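Local coordinates for protein phospholethanolamine N-methyltransferase 2 (Haemonchus contortus, PDB 4KRI) that probably transfers methyl groups from S-adenosylmethionine to phosphomonomethylethanolamine on the route to phosphocholine in a parasitic nematode, at residues Phe191-Glu194 with Trp195-Asn199; Asp252-Thr255 with Asn256-Ala259; Lys397-Gln400 with Asn401-Asp404; Arg177-Leu180 with Asp181-Tyr185. One frame throughout, in Å; residues are numbered along the deposited sequence.

Interaction 1 of 4, residues Phe191-Glu194 with Trp195-Asn199; sequences FAYE and WIFGN. With 1SH (2-(methylamino)ethyl dihydrogen phosphate), chain E.
F191 O, Y193 O and E194 O accept from W195 N (3.1 Å), F197 N (2.9 Å) and G198 N (2.8 Å), the i to i+4 bonds of an alpha-helix on its last turn. This is the C-terminal end of helix 187-197, whose inner side lines the phosphobase pocket of the methyltransferase. The helix stops at G198, where phi turns positive (127°), with backbone angles at which a CB would collide with the preceding carbonyl O, as suits a glycine. One turn apart, Y193 and F197 lie side by side and point the same way. Their rings make an oblique aromatic contact, planes 36° apart, with Y193 CD1 3.7 Å from F197 CE2. I196 instead turns its CG2 branch back over the helix, 3.1 Å from Y193 O, while W195 leads outward to meet F394 edge-to-face. E194 is stretched out, with CG anti to the backbone N (chi1 -177°). Its OE2 thereby passes 3.6 Å from N199 CA to accept from N200 N and form a salt bridge with R264. At the pocket, the bound 1SH sits against both rings: its C2 lies over one face of Y193 and its C1 at the edge of F197. The Y193 hydroxyl, which also meets Q184 NE2, donates to phosphate oxygen O3 of 1SH at 2.6 Å.

Interaction 2 of 4, residues Asp252-Thr255 with Asn256-Ala259; sequences DLST and NMLA. With SAH (S-adenosyl-L-homocysteine), chain D.
S254 OG accepts from M257 N at 3.1 Å in a nearly straight bond (165°), while S254 O takes L258 N at 3.1 Å, so one serine closes the first turn of helix 255-268 through both side chain and backbone. S254 is the N-cap; its OG, anti to the backbone N (chi1 168°), is also hydrogen-bonded to D181 OD1. The buried side of the contact is dense. M257 bends at chi2 (-71°) and brings CG to 3.3 Å from the ribose O3' of SAH, with CE close to the same oxygen; L258 CD1 lies 3.9 Å from D252 CB. In the Rossmann-like fold of class I methyltransferases, an acidic residue at the end of the second strand commonly holds the cofactor ribose, and D252, closing strand 247-252, does so here: O3' donates to OD1 at 2.7 Å and O2' to OD2 at 2.6 Å. D252 OD2 also receives S254 N on its anti lone pair, an Asx turn that ties the ribose-binding carboxylate to the start of the helix; G232 N supports OD1. Away from the cofactor, at the partly exposed N256, the contact is looser and one water joins T255 OG1 (2.7 Å) to N256 OD1, to which it donates, while T255 OG1 also bonds D181 OD2 and N256 ND2 reaches Y185 O.

Interaction 3 of 4, residues Lys397-Gln400 with Asn401-Asp404; sequences KFSQ and NAYD
F398 CB meets A402 CB at 4.2 Å, a light apolar touch; from there the phenyl ring leads away from the turn and stacks on F394. The next residue, S399, is the N-cap of helix 400-418. Its OG stands between the backbone N and the carbonyl carbon (chi1 80°), which turns the hydroxyl over the first turn to accept A402 N at 3.1 Å. The serine carbonyl O takes Y403 N, also at 3.1 Å, and A402 CB packs 3.7 Å from S399 OG. Q400, the first helical residue, receives D404 N on its carbonyl O at 3.0 Å. Its side chain bends at chi2 (70°) and runs forward along the helix, so that NE2 faces the D404 carboxylate, 3.1 Å from OD1 and 3.4 Å from OD2. The amide and carboxylate planes are 55° apart, and both bonds are weak. NE2 also comes to 3.9 Å from CD2 of Y403, whose ring leads inward to helix 391-395. With the carboxylate grasped only loosely by a weak, forked amide contact at this exposed turn, most of the directional hold comes from the backbone bonds and the serine cap.

Interaction 4 of 4, residues Arg177-Leu180 with Asp181-Tyr185; sequences RDFL and DRTQY. With 1SH (2-(methylamino)ethyl dihydrogen phosphate), chain E; SAH (S-adenosyl-L-homocysteine), chain D.
Helix 176-184, which borders both the SAH and the phosphobase sites, ends in a widened pi-type turn in which Y185 N donates to L180 O at 2.9 Å, five residues back. One turn earlier D181 N and R182 N make ordinary helical bonds to R177 O and D178 O. F179 O is gripped several times: T183 OG1 donates to it at 2.9 Å, in the carbonyl plane on a lone pair, T183 N adds a weak bond, and a water bridges it to Q184 N. Along the outer side, the R182 guanidinium lies flat against D178, the two planes only 11° apart, with CB of D178 over the guanidinium centre and OD2 3.3 Å from NH2. R177 instead turns its guanidinium across the D181 carboxylate at 77°, NH1 standing 3.6 Å from OD2 in a long salt bridge; its stronger partners are D120 and D123, as that of D181 is S254. Toward the ligands, L180 CD2 packs at the edge of the Y185 ring, 4.0 Å from CD2. The Y185 hydroxyl, bonded to H301 NE2, stands 3.5 Å from methyl C3 of 1SH and 3.8 Å from SD of SAH. R177 NH2 also faces D178 OD1, linking four charged residues into one network; in all three pairs the oxygen sits far off the guanidinium plane, making the attraction mainly electrostatic.

In the fold
Interactions 4, 1, 2 and 3 follow in that chain order, and the first three gather round the ligands. Interactions 2 and 4, with centres 10 Å apart, both touch SAH and are joined directly: S254 OG lies 2.7 Å from D181 OD1, and N256 ND2 3.0 Å from Y185 O. Interaction 4 meets interaction 1 at the phosphobase, where Y193 OH and Q184 NE2 are 3.2 Å apart and both residues line the 1SH pocket. Interaction 3 stands farther out, the A402 side chain about 12 Å from 1SH, yet it backs the helix of interaction 1, with F398 CZ 3.5 Å from F191 O. Interactions 2 and 3 do not touch.

Interaction 1 of 4, residues Phe191-Glu194 with Trp195-Asn199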
loop_
_atom_site.group_PDB
_atom_site.type_symbol
_atom_site.label_atom_id
_atom_site.label_comp_id
_atom_site.label_asym_id
_atom_site.label_seq_id
_atom_site.Cartn_x
_atom_site.Cartn_y
_atom_site.Cartn_z
ATOM N N PHE A 191 -14.219 8.373 -1.868
ATOM C CA PHE A 191 -15.617 7.971 -1.975
ATOM C C PHE A 191 -16.343 8.611 -3.165
ATOM O O PHE A 191 -17.243 8.005 -3.738
ATOM C CB PHE A 191 -16.358 8.167 -0.646
ATOM C CG PHE A 191 -15.790 7.339 0.479
ATOM C CD1 PHE A 191 -15.675 5.961 0.349
ATOM C CD2 PHE A 191 -15.363 7.937 1.655
ATOM C CE1 PHE A 191 -15.138 5.189 1.372
ATOM C CE2 PHE A 191 -14.827 7.174 2.688
ATOM C CZ PHE A 191 -14.714 5.798 2.542
ATOM N N ALA A 192 -15.936 9.815 -3.563
ATOM C CA ALA A 192 -16.503 10.424 -4.762
ATOM C C ALA A 192 -16.065 9.636 -6.003
ATOM O O ALA A 192 -16.859 9.398 -6.905
ATOM C CB ALA A 192 -16.088 11.876 -4.878
ATOM N N TYR A 193 -14.802 9.223 -6.038
ATOM C CA TYR A 193 -14.312 8.374 -7.125
ATOM C C TYR A 193 -15.067 7.037 -7.172
ATOM O O TYR A 193 -15.484 6.594 -8.246
ATOM C CB TYR A 193 -12.817 8.090 -6.945
ATOM C CG TYR A 193 -11.875 9.119 -7.535
ATOM C CD1 TYR A 193 -12.165 9.773 -8.728
ATOM C CD2 TYR A 193 -10.681 9.420 -6.903
ATOM C CE1 TYR A 193 -11.284 10.700 -9.266
ATOM C CE2 TYR A 193 -9.796 10.328 -7.433
ATOM C CZ TYR A 193 -10.101 10.971 -8.612
ATOM O OH TYR A 193 -9.216 11.882 -9.133
ATOM N N GLU A 194 -15.219 6.387 -6.019
ATOM C CA GLU A 194 -15.933 5.110 -5.966
ATOM C C GLU A 194 -17.356 5.259 -6.513
ATOM O O GLU A 194 -17.886 4.368 -7.190
ATOM C CB GLU A 194 -15.976 4.558 -4.535
ATOM C CG GLU A 194 -16.649 3.210 -4.455
ATOM C CD GLU A 194 -16.886 2.734 -3.033
ATOM O OE1 GLU A 194 -16.871 3.560 -2.087
ATOM O OE2 GLU A 194 -17.109 1.519 -2.869
ATOM N N TRP A 195 -17.973 6.400 -6.230
ATOM C CA TRP A 195 -19.336 6.634 -6.684
ATOM C C TRP A 195 -19.417 6.613 -8.208
ATOM O O TRP A 195 -20.321 6.001 -8.773
ATOM C CB TRP A 195 -19.874 7.963 -6.144
ATOM C CG TRP A 195 -21.371 8.130 -6.287
ATOM C CD1 TRP A 195 -22.324 7.798 -5.365
ATOM C CD2 TRP A 195 -22.077 8.680 -7.407
ATOM N NE1 TRP A 195 -23.573 8.102 -5.844
ATOM C CE2 TRP A 195 -23.450 8.648 -7.095
ATOM C CE3 TRP A 195 -21.683 9.205 -8.637
ATOM C CZ2 TRP A 195 -24.430 9.115 -7.971
ATOM C CZ3 TRP A 195 -22.661 9.667 -9.502
ATOM C CH2 TRP A 195 -24.012 9.621 -9.166
ATOM N N ILE A 196 -18.468 7.264 -8.877
ATOM C CA ILE A 196 -18.484 7.287 -10.337
ATOM C C ILE A 196 -17.956 5.994 -10.983
ATOM O O ILE A 196 -18.502 5.532 -11.991
ATOM C CB ILE A 196 -17.777 8.553 -10.916
ATOM C CG1 ILE A 196 -17.859 8.571 -12.440
ATOM C CG2 ILE A 196 -16.312 8.600 -10.514
ATOM C CD1 ILE A 196 -19.236 8.326 -12.966
ATOM N N PHE A 197 -16.905 5.413 -10.417
ATOM C CA PHE A 197 -16.310 4.215 -11.013
ATOM C C PHE A 197 -17.129 2.944 -10.751
ATOM O O PHE A 197 -17.214 2.060 -11.609
ATOM C CB PHE A 197 -14.863 4.028 -10.527
ATOM C CG PHE A 197 -13.893 5.028 -11.109
ATOM C CD1 PHE A 197 -13.718 5.126 -12.481
ATOM C CD2 PHE A 197 -13.139 5.848 -10.279
ATOM C CE1 PHE A 197 -12.817 6.036 -13.023
ATOM C CE2 PHE A 197 -12.237 6.759 -10.811
ATOM C CZ PHE A 197 -12.076 6.852 -12.187
ATOM N N GLY A 198 -17.732 2.858 -9.569
ATOM C CA GLY A 198 -18.489 1.677 -9.189
ATOM C C GLY A 198 -18.013 1.142 -7.852
ATOM O O GLY A 198 -16.853 1.342 -7.496
ATOM N N ASN A 199 -18.896 0.470 -7.112
ATOM C CA ASN A 199 -18.551 -0.052 -5.788
ATOM C C ASN A 199 -17.189 -0.745 -5.707
ATOM O O ASN A 199 -16.899 -1.634 -6.500
ATOM C CB ASN A 199 -19.634 -1.015 -5.287
ATOM C CG ASN A 199 -20.878 -0.293 -4.787
ATOM O OD1 ASN A 199 -21.135 0.853 -5.152
ATOM N ND2 ASN A 199 -21.655 -0.966 -3.941
HETATM O O4 1SH E . -8.815 10.446 -13.759
HETATM P P1 1SH E . -8.174 10.993 -12.486
HETATM O O1 1SH E . -6.941 11.757 -12.769
HETATM O O3 1SH E . -9.214 11.909 -11.736
HETATM O O2 1SH E . -7.766 9.766 -11.571
HETATM C C1 1SH E . -8.688 8.850 -11.283
HETATM C C2 1SH E . -8.181 7.592 -10.590
HETATM N N1 1SH E . -7.308 6.735 -11.343
HETATM C C3 1SH E . -6.829 5.730 -10.465
#

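Interaction 2 of 4, residues Asp252-Thr255 with Asn256-Ala259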
loop_
_atom_site.group_PDB
_atom_site.type_symbol
_atom_site.label_atom_id
_atom_site.label_comp_id
_atom_site.label_asym_id
_atom_site.label_seq_id
_atom_site.Cartn_x
_atom_site.Cartn_y
_atom_site.Cartn_z
ATOM N N ASP A 252 -0.689 -0.941 -1.138
ATOM C CA ASP A 252 -0.967 0.432 -1.528
ATOM C C ASP A 252 -0.213 1.359 -0.608
ATOM O O ASP A 252 -0.004 1.036 0.556
ATOM C CB ASP A 252 -2.461 0.735 -1.427
ATOM C CG ASP A 252 -2.866 1.856 -2.334
ATOM O OD1 ASP A 252 -3.496 1.591 -3.386
ATOM O OD2 ASP A 252 -2.511 3.016 -2.024
ATOM N N LEU A 253 0.195 2.513 -1.128
ATOM C CA LEU A 253 0.941 3.454 -0.314
ATOM C C LEU A 253 -0.012 4.308 0.507
ATOM O O LEU A 253 0.358 4.826 1.563
ATOM C CB LEU A 253 1.823 4.334 -1.213
ATOM C CG LEU A 253 2.797 5.259 -0.476
ATOM C CD1 LEU A 253 3.547 4.516 0.622
ATOM C CD2 LEU A 253 3.779 5.859 -1.452
ATOM N N SER A 254 -1.247 4.445 0.033
ATOM C CA SER A 254 -2.202 5.304 0.722
ATOM C C SER A 254 -2.919 4.604 1.870
ATOM O O SER A 254 -3.625 3.621 1.649
ATOM C CB SER A 254 -3.233 5.838 -0.271
ATOM O OG SER A 254 -4.324 6.440 0.417
ATOM N N THR A 255 -2.755 5.110 3.096
ATOM C CA THR A 255 -3.483 4.567 4.236
ATOM C C THR A 255 -4.971 4.875 4.150
ATOM O O THR A 255 -5.786 4.101 4.649
ATOM C CB THR A 255 -2.952 5.075 5.586
ATOM O OG1 THR A 255 -2.677 6.477 5.495
ATOM C CG2 THR A 255 -1.688 4.316 5.975
ATOM N N ASN A 256 -5.332 6.004 3.546
ATOM C CA ASN A 256 -6.744 6.298 3.301
ATOM C C ASN A 256 -7.424 5.214 2.459
ATOM O O ASN A 256 -8.528 4.769 2.784
ATOM C CB ASN A 256 -6.933 7.652 2.620
ATOM C CG ASN A 256 -6.757 8.813 3.564
ATOM O OD1 ASN A 256 -6.798 8.650 4.780
ATOM N ND2 ASN A 256 -6.589 10.012 3.000
ATOM N N MET A 257 -6.752 4.793 1.390
ATOM C CA MET A 257 -7.249 3.737 0.518
ATOM C C MET A 257 -7.328 2.408 1.252
ATOM O O MET A 257 -8.365 1.734 1.252
ATOM C CB MET A 257 -6.313 3.560 -0.688
ATOM C CG MET A 257 -6.395 4.648 -1.710
ATOM S SD MET A 257 -7.957 4.529 -2.596
ATOM C CE MET A 257 -7.548 5.346 -4.110
ATOM N N LEU A 258 -6.225 2.017 1.880
ATOM C CA LEU A 258 -6.171 0.685 2.454
ATOM C C LEU A 258 -7.053 0.561 3.694
ATOM O O LEU A 258 -7.547 -0.524 3.999
ATOM C CB LEU A 258 -4.725 0.274 2.747
ATOM C CG LEU A 258 -4.522 -1.218 2.477
ATOM C CD1 LEU A 258 -4.611 -1.482 0.989
ATOM C CD2 LEU A 258 -3.209 -1.732 3.043
ATOM N N ALA A 259 -7.285 1.669 4.398
ATOM C CA ALA A 259 -8.215 1.633 5.524
ATOM C C ALA A 259 -9.571 1.088 5.076
ATOM O O ALA A 259 -10.215 0.317 5.808
ATOM C CB ALA A 259 -8.381 3.023 6.117
HETATM N N SAH D . -6.157 -0.794 -8.516
HETATM C CA SAH D . -7.285 -0.129 -7.814
HETATM C CB SAH D . -6.842 1.306 -7.327
HETATM C CG SAH D . -6.560 2.358 -8.394
HETATM S SD SAH D . -6.012 3.942 -7.681
HETATM C C SAH D . -8.517 -0.145 -8.629
HETATM O O SAH D . -8.542 -0.736 -9.699
HETATM O OXT SAH D . -9.563 0.234 -8.127
HETATM C "C5'" SAH D . -4.210 3.940 -7.651
HETATM C "C4'" SAH D . -3.621 3.493 -6.435
HETATM O "O4'" SAH D . -2.192 3.337 -6.644
HETATM C "C3'" SAH D . -3.751 4.525 -5.381
HETATM O "O3'" SAH D . -4.469 3.973 -4.299
HETATM C "C2'" SAH D . -2.384 4.853 -4.974
HETATM O "O2'" SAH D . -2.265 5.083 -3.589
HETATM C "C1'" SAH D . -1.615 3.652 -5.417
HETATM N N9 SAH D . -0.136 3.905 -5.528
HETATM C C8 SAH D . 0.473 4.880 -6.240
HETATM N N7 SAH D . 1.795 4.713 -6.130
HETATM C C5 SAH D . 2.031 3.624 -5.369
HETATM C C6 SAH D . 3.205 2.995 -4.933
HETATM N N6 SAH D . 4.449 3.480 -5.269
HETATM N N1 SAH D . 3.080 1.894 -4.160
HETATM C C2 SAH D . 1.882 1.407 -3.820
HETATM N N3 SAH D . 0.738 1.985 -4.229
HETATM C C4 SAH D . 0.785 3.096 -4.987
HETATM O O HOH W 1 -4.149 8.645 6.313
#

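Interaction 3 of 4, residues Lys397-Gln400 with Asn401-Asp404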
loop_
_atom_site.group_PDB
_atom_site.type_symbol
_atom_site.label_atom_id
_atom_site.label_comp_id
_atom_site.label_asym_id
_atom_site.label_seq_id
_atom_site.Cartn_x
_atom_site.Cartn_y
_atom_site.Cartn_z
ATOM N N LYS A 397 -25.150 12.824 -0.664
ATOM C CA LYS A 397 -24.009 12.216 0.012
ATOM C C LYS A 397 -22.776 13.125 0.038
ATOM O O LYS A 397 -22.049 13.166 1.034
ATOM C CB LYS A 397 -23.653 10.881 -0.650
ATOM C CG LYS A 397 -24.859 10.056 -1.075
ATOM C CD LYS A 397 -24.446 8.678 -1.570
ATOM C CE LYS A 397 -23.963 7.800 -0.419
ATOM N NZ LYS A 397 -23.601 6.418 -0.853
ATOM N N PHE A 398 -22.543 13.846 -1.054
ATOM C CA PHE A 398 -21.356 14.691 -1.175
ATOM C C PHE A 398 -21.720 16.138 -1.488
ATOM O O PHE A 398 -22.878 16.445 -1.789
ATOM C CB PHE A 398 -20.420 14.163 -2.267
ATOM C CG PHE A 398 -20.133 12.690 -2.167
ATOM C CD1 PHE A 398 -19.036 12.226 -1.457
ATOM C CD2 PHE A 398 -20.958 11.770 -2.800
ATOM C CE1 PHE A 398 -18.775 10.866 -1.369
ATOM C CE2 PHE A 398 -20.702 10.411 -2.717
ATOM C CZ PHE A 398 -19.613 9.958 -2.001
ATOM N N SER A 399 -20.724 17.019 -1.434
ATOM C CA SER A 399 -20.948 18.446 -1.666
ATOM C C SER A 399 -21.135 18.774 -3.142
ATOM O O SER A 399 -20.842 17.958 -4.016
ATOM C CB SER A 399 -19.798 19.284 -1.094
ATOM O OG SER A 399 -18.679 19.293 -1.964
ATOM N N GLN A 400 -21.630 19.979 -3.405
ATOM C CA GLN A 400 -21.757 20.496 -4.759
ATOM C C GLN A 400 -20.376 20.657 -5.396
ATOM O O GLN A 400 -20.200 20.411 -6.589
ATOM C CB GLN A 400 -22.474 21.848 -4.732
ATOM C CG GLN A 400 -22.710 22.458 -6.109
ATOM C CD GLN A 400 -23.744 21.687 -6.906
ATOM O OE1 GLN A 400 -24.717 21.179 -6.346
ATOM N NE2 GLN A 400 -23.535 21.588 -8.214
ATOM N N ASN A 401 -19.400 21.071 -4.591
ATOM C CA ASN A 401 -18.029 21.256 -5.071
ATOM C C ASN A 401 -17.425 19.945 -5.567
ATOM O O ASN A 401 -16.711 19.911 -6.572
ATOM C CB ASN A 401 -17.145 21.848 -3.966
ATOM C CG ASN A 401 -17.431 23.318 -3.705
ATOM O OD1 ASN A 401 -18.028 24.007 -4.534
ATOM N ND2 ASN A 401 -16.990 23.809 -2.549
ATOM N N ALA A 402 -17.713 18.868 -4.845
ATOM C CA ALA A 402 -17.264 17.538 -5.238
ATOM C C ALA A 402 -17.929 17.120 -6.546
ATOM O O ALA A 402 -17.269 16.600 -7.451
ATOM C CB ALA A 402 -17.573 16.536 -4.147
ATOM N N TYR A 403 -19.235 17.357 -6.639
ATOM C CA TYR A 403 -20.001 17.008 -7.836
ATOM C C TYR A 403 -19.488 17.692 -9.103
ATOM O O TYR A 403 -19.263 17.037 -10.123
ATOM C CB TYR A 403 -21.499 17.309 -7.654
ATOM C CG TYR A 403 -22.287 17.032 -8.914
ATOM C CD1 TYR A 403 -22.606 15.730 -9.287
ATOM C CD2 TYR A 403 -22.687 18.068 -9.749
ATOM C CE1 TYR A 403 -23.312 15.475 -10.458
ATOM C CE2 TYR A 403 -23.390 17.819 -10.911
ATOM C CZ TYR A 403 -23.701 16.520 -11.254
ATOM O OH TYR A 403 -24.395 16.273 -12.418
ATOM N N ASP A 404 -19.317 19.009 -9.050
ATOM C CA ASP A 404 -18.842 19.742 -10.220
ATOM C C ASP A 404 -17.433 19.301 -10.637
ATOM O O ASP A 404 -17.119 19.256 -11.828
ATOM C CB ASP A 404 -18.896 21.252 -9.977
ATOM C CG ASP A 404 -20.312 21.756 -9.724
ATOM O OD1 ASP A 404 -21.271 21.138 -10.243
ATOM O OD2 ASP A 404 -20.467 22.771 -9.008
#

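Interaction 4 of 4, residues Arg177-Leu180 with Asp181-Tyr185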
loop_
_atom_site.group_PDB
_atom_site.type_symbol
_atom_site.label_atom_id
_atom_site.label_comp_id
_atom_site.label_asym_id
_atom_site.label_seq_id
_atom_site.Cartn_x
_atom_site.Cartn_y
_atom_site.Cartn_z
ATOM N N ARG A 177 3.573 9.655 0.196
ATOM C CA ARG A 177 2.417 9.100 0.897
ATOM C C ARG A 177 1.477 10.221 1.325
ATOM O O ARG A 177 0.264 10.131 1.134
ATOM C CB ARG A 177 2.863 8.294 2.128
ATOM C CG ARG A 177 1.763 7.441 2.750
ATOM C CD ARG A 177 2.235 6.720 4.023
ATOM N NE ARG A 177 2.508 7.657 5.112
ATOM C CZ ARG A 177 1.616 8.030 6.027
ATOM N NH1 ARG A 177 0.384 7.544 6.007
ATOM N NH2 ARG A 177 1.956 8.898 6.970
ATOM N N ASP A 178 2.041 11.284 1.886
ATOM C CA ASP A 178 1.215 12.379 2.382
ATOM C C ASP A 178 0.568 13.137 1.231
ATOM O O ASP A 178 -0.571 13.590 1.338
ATOM C CB ASP A 178 2.024 13.326 3.272
ATOM C CG ASP A 178 2.311 12.740 4.644
ATOM O OD1 ASP A 178 1.593 11.806 5.065
ATOM O OD2 ASP A 178 3.253 13.230 5.308
ATOM N N PHE A 179 1.292 13.263 0.126
ATOM C CA PHE A 179 0.740 13.888 -1.066
ATOM C C PHE A 179 -0.507 13.155 -1.561
ATOM O O PHE A 179 -1.510 13.790 -1.885
ATOM C CB PHE A 179 1.779 13.940 -2.185
ATOM C CG PHE A 179 1.206 14.347 -3.510
ATOM C CD1 PHE A 179 0.872 15.673 -3.761
ATOM C CD2 PHE A 179 0.989 13.405 -4.502
ATOM C CE1 PHE A 179 0.330 16.045 -4.982
ATOM C CE2 PHE A 179 0.451 13.771 -5.720
ATOM C CZ PHE A 179 0.115 15.088 -5.959
ATOM N N LEU A 180 -0.426 11.828 -1.630
ATOM C CA LEU A 180 -1.554 10.994 -2.048
ATOM C C LEU A 180 -2.743 11.157 -1.087
ATOM O O LEU A 180 -3.874 11.368 -1.521
ATOM C CB LEU A 180 -1.137 9.519 -2.108
ATOM C CG LEU A 180 -0.102 9.107 -3.163
ATOM C CD1 LEU A 180 0.432 7.696 -2.910
ATOM C CD2 LEU A 180 -0.722 9.194 -4.541
ATOM N N ASP A 181 -2.472 11.073 0.214
ATOM C CA ASP A 181 -3.524 11.118 1.239
ATOM C C ASP A 181 -4.153 12.506 1.407
ATOM O O ASP A 181 -5.287 12.621 1.879
ATOM C CB ASP A 181 -2.973 10.664 2.604
ATOM C CG ASP A 181 -2.823 9.147 2.718
ATOM O OD1 ASP A 181 -3.546 8.405 2.019
ATOM O OD2 ASP A 181 -1.985 8.700 3.538
ATOM N N ARG A 182 -3.421 13.558 1.051
ATOM C CA ARG A 182 -3.888 14.920 1.319
ATOM C C ARG A 182 -4.488 15.612 0.105
ATOM O O ARG A 182 -5.124 16.655 0.234
ATOM C CB ARG A 182 -2.762 15.789 1.906
ATOM C CG ARG A 182 -2.281 15.361 3.301
ATOM C CD ARG A 182 -1.076 16.184 3.758
ATOM N NE ARG A 182 -0.457 15.632 4.965
ATOM C CZ ARG A 182 0.694 16.061 5.480
ATOM N NH1 ARG A 182 1.355 17.050 4.893
ATOM N NH2 ARG A 182 1.183 15.501 6.583
ATOM N N THR A 183 -4.279 15.038 -1.075
ATOM C CA THR A 183 -4.720 15.688 -2.302
ATOM C C THR A 183 -5.727 14.848 -3.077
ATOM O O THR A 183 -6.935 15.004 -2.913
ATOM C CB THR A 183 -3.523 16.017 -3.216
ATOM O OG1 THR A 183 -2.424 16.474 -2.414
ATOM C CG2 THR A 183 -3.906 17.088 -4.222
ATOM N N GLN A 184 -5.231 13.945 -3.913
ATOM C CA GLN A 184 -6.114 13.178 -4.786
ATOM C C GLN A 184 -6.932 12.144 -4.015
ATOM O O GLN A 184 -8.114 11.925 -4.304
ATOM C CB GLN A 184 -5.313 12.485 -5.897
ATOM C CG GLN A 184 -6.194 11.772 -6.920
ATOM C CD GLN A 184 -5.432 11.272 -8.141
ATOM O OE1 GLN A 184 -4.200 11.258 -8.163
ATOM N NE2 GLN A 184 -6.168 10.860 -9.164
ATOM N N TYR A 185 -6.304 11.512 -3.033
ATOM C CA TYR A 185 -6.952 10.407 -2.344
ATOM C C TYR A 185 -7.256 10.736 -0.883
ATOM O O TYR A 185 -6.940 9.964 0.021
ATOM C CB TYR A 185 -6.122 9.124 -2.492
ATOM C CG TYR A 185 -5.893 8.716 -3.942
ATOM C CD1 TYR A 185 -6.954 8.578 -4.833
ATOM C CD2 TYR A 185 -4.616 8.491 -4.427
ATOM C CE1 TYR A 185 -6.746 8.207 -6.150
ATOM C CE2 TYR A 185 -4.402 8.118 -5.752
ATOM C CZ TYR A 185 -5.468 7.978 -6.602
ATOM O OH TYR A 185 -5.248 7.609 -7.921
HETATM O O4 1SH E . -8.815 10.446 -13.759
HETATM P P1 1SH E . -8.174 10.993 -12.486
HETATM O O1 1SH E . -6.941 11.757 -12.769
HETATM O O3 1SH E . -9.214 11.909 -11.736
HETATM O O2 1SH E . -7.766 9.766 -11.571
HETATM C C1 1SH E . -8.688 8.850 -11.283
HETATM C C2 1SH E . -8.181 7.592 -10.590
HETATM N N1 1SH E . -7.308 6.735 -11.343
HETATM C C3 1SH E . -6.829 5.730 -10.465
HETATM N N SAH D . -6.157 -0.794 -8.516
HETATM C CA SAH D . -7.285 -0.129 -7.814
HETATM C CB SAH D . -6.842 1.306 -7.327
HETATM C CG SAH D . -6.560 2.358 -8.394
HETATM S SD SAH D . -6.012 3.942 -7.681
HETATM C C SAH D . -8.517 -0.145 -8.629
HETATM O O SAH D . -8.542 -0.736 -9.699
HETATM O OXT SAH D . -9.563 0.234 -8.127
HETATM C "C5'" SAH D . -4.210 3.940 -7.651
HETATM C "C4'" SAH D . -3.621 3.493 -6.435
HETATM O "O4'" SAH D . -2.192 3.337 -6.644
HETATM C "C3'" SAH D . -3.751 4.525 -5.381
HETATM O "O3'" SAH D . -4.469 3.973 -4.299
HETATM C "C2'" SAH D . -2.384 4.853 -4.974
HETATM O "O2'" SAH D . -2.265 5.083 -3.589
HETATM C "C1'" SAH D . -1.615 3.652 -5.417
HETATM N N9 SAH D . -0.136 3.905 -5.528
HETATM C C8 SAH D . 0.473 4.880 -6.240
HETATM N N7 SAH D . 1.795 4.713 -6.130
HETATM C C5 SAH D . 2.031 3.624 -5.369
HETATM C C6 SAH D . 3.205 2.995 -4.933
HETATM N N6 SAH D . 4.449 3.480 -5.269
HETATM N N1 SAH D . 3.080 1.894 -4.160
HETATM C C2 SAH D . 1.882 1.407 -3.820
HETATM N N3 SAH D . 0.738 1.985 -4.229
HETATM C C4 SAH D . 0.785 3.096 -4.987
HETATM O O HOH W 2 -0.677 10.685 5.143
HETATM O O HOH W 3 -2.495 13.131 -4.675
#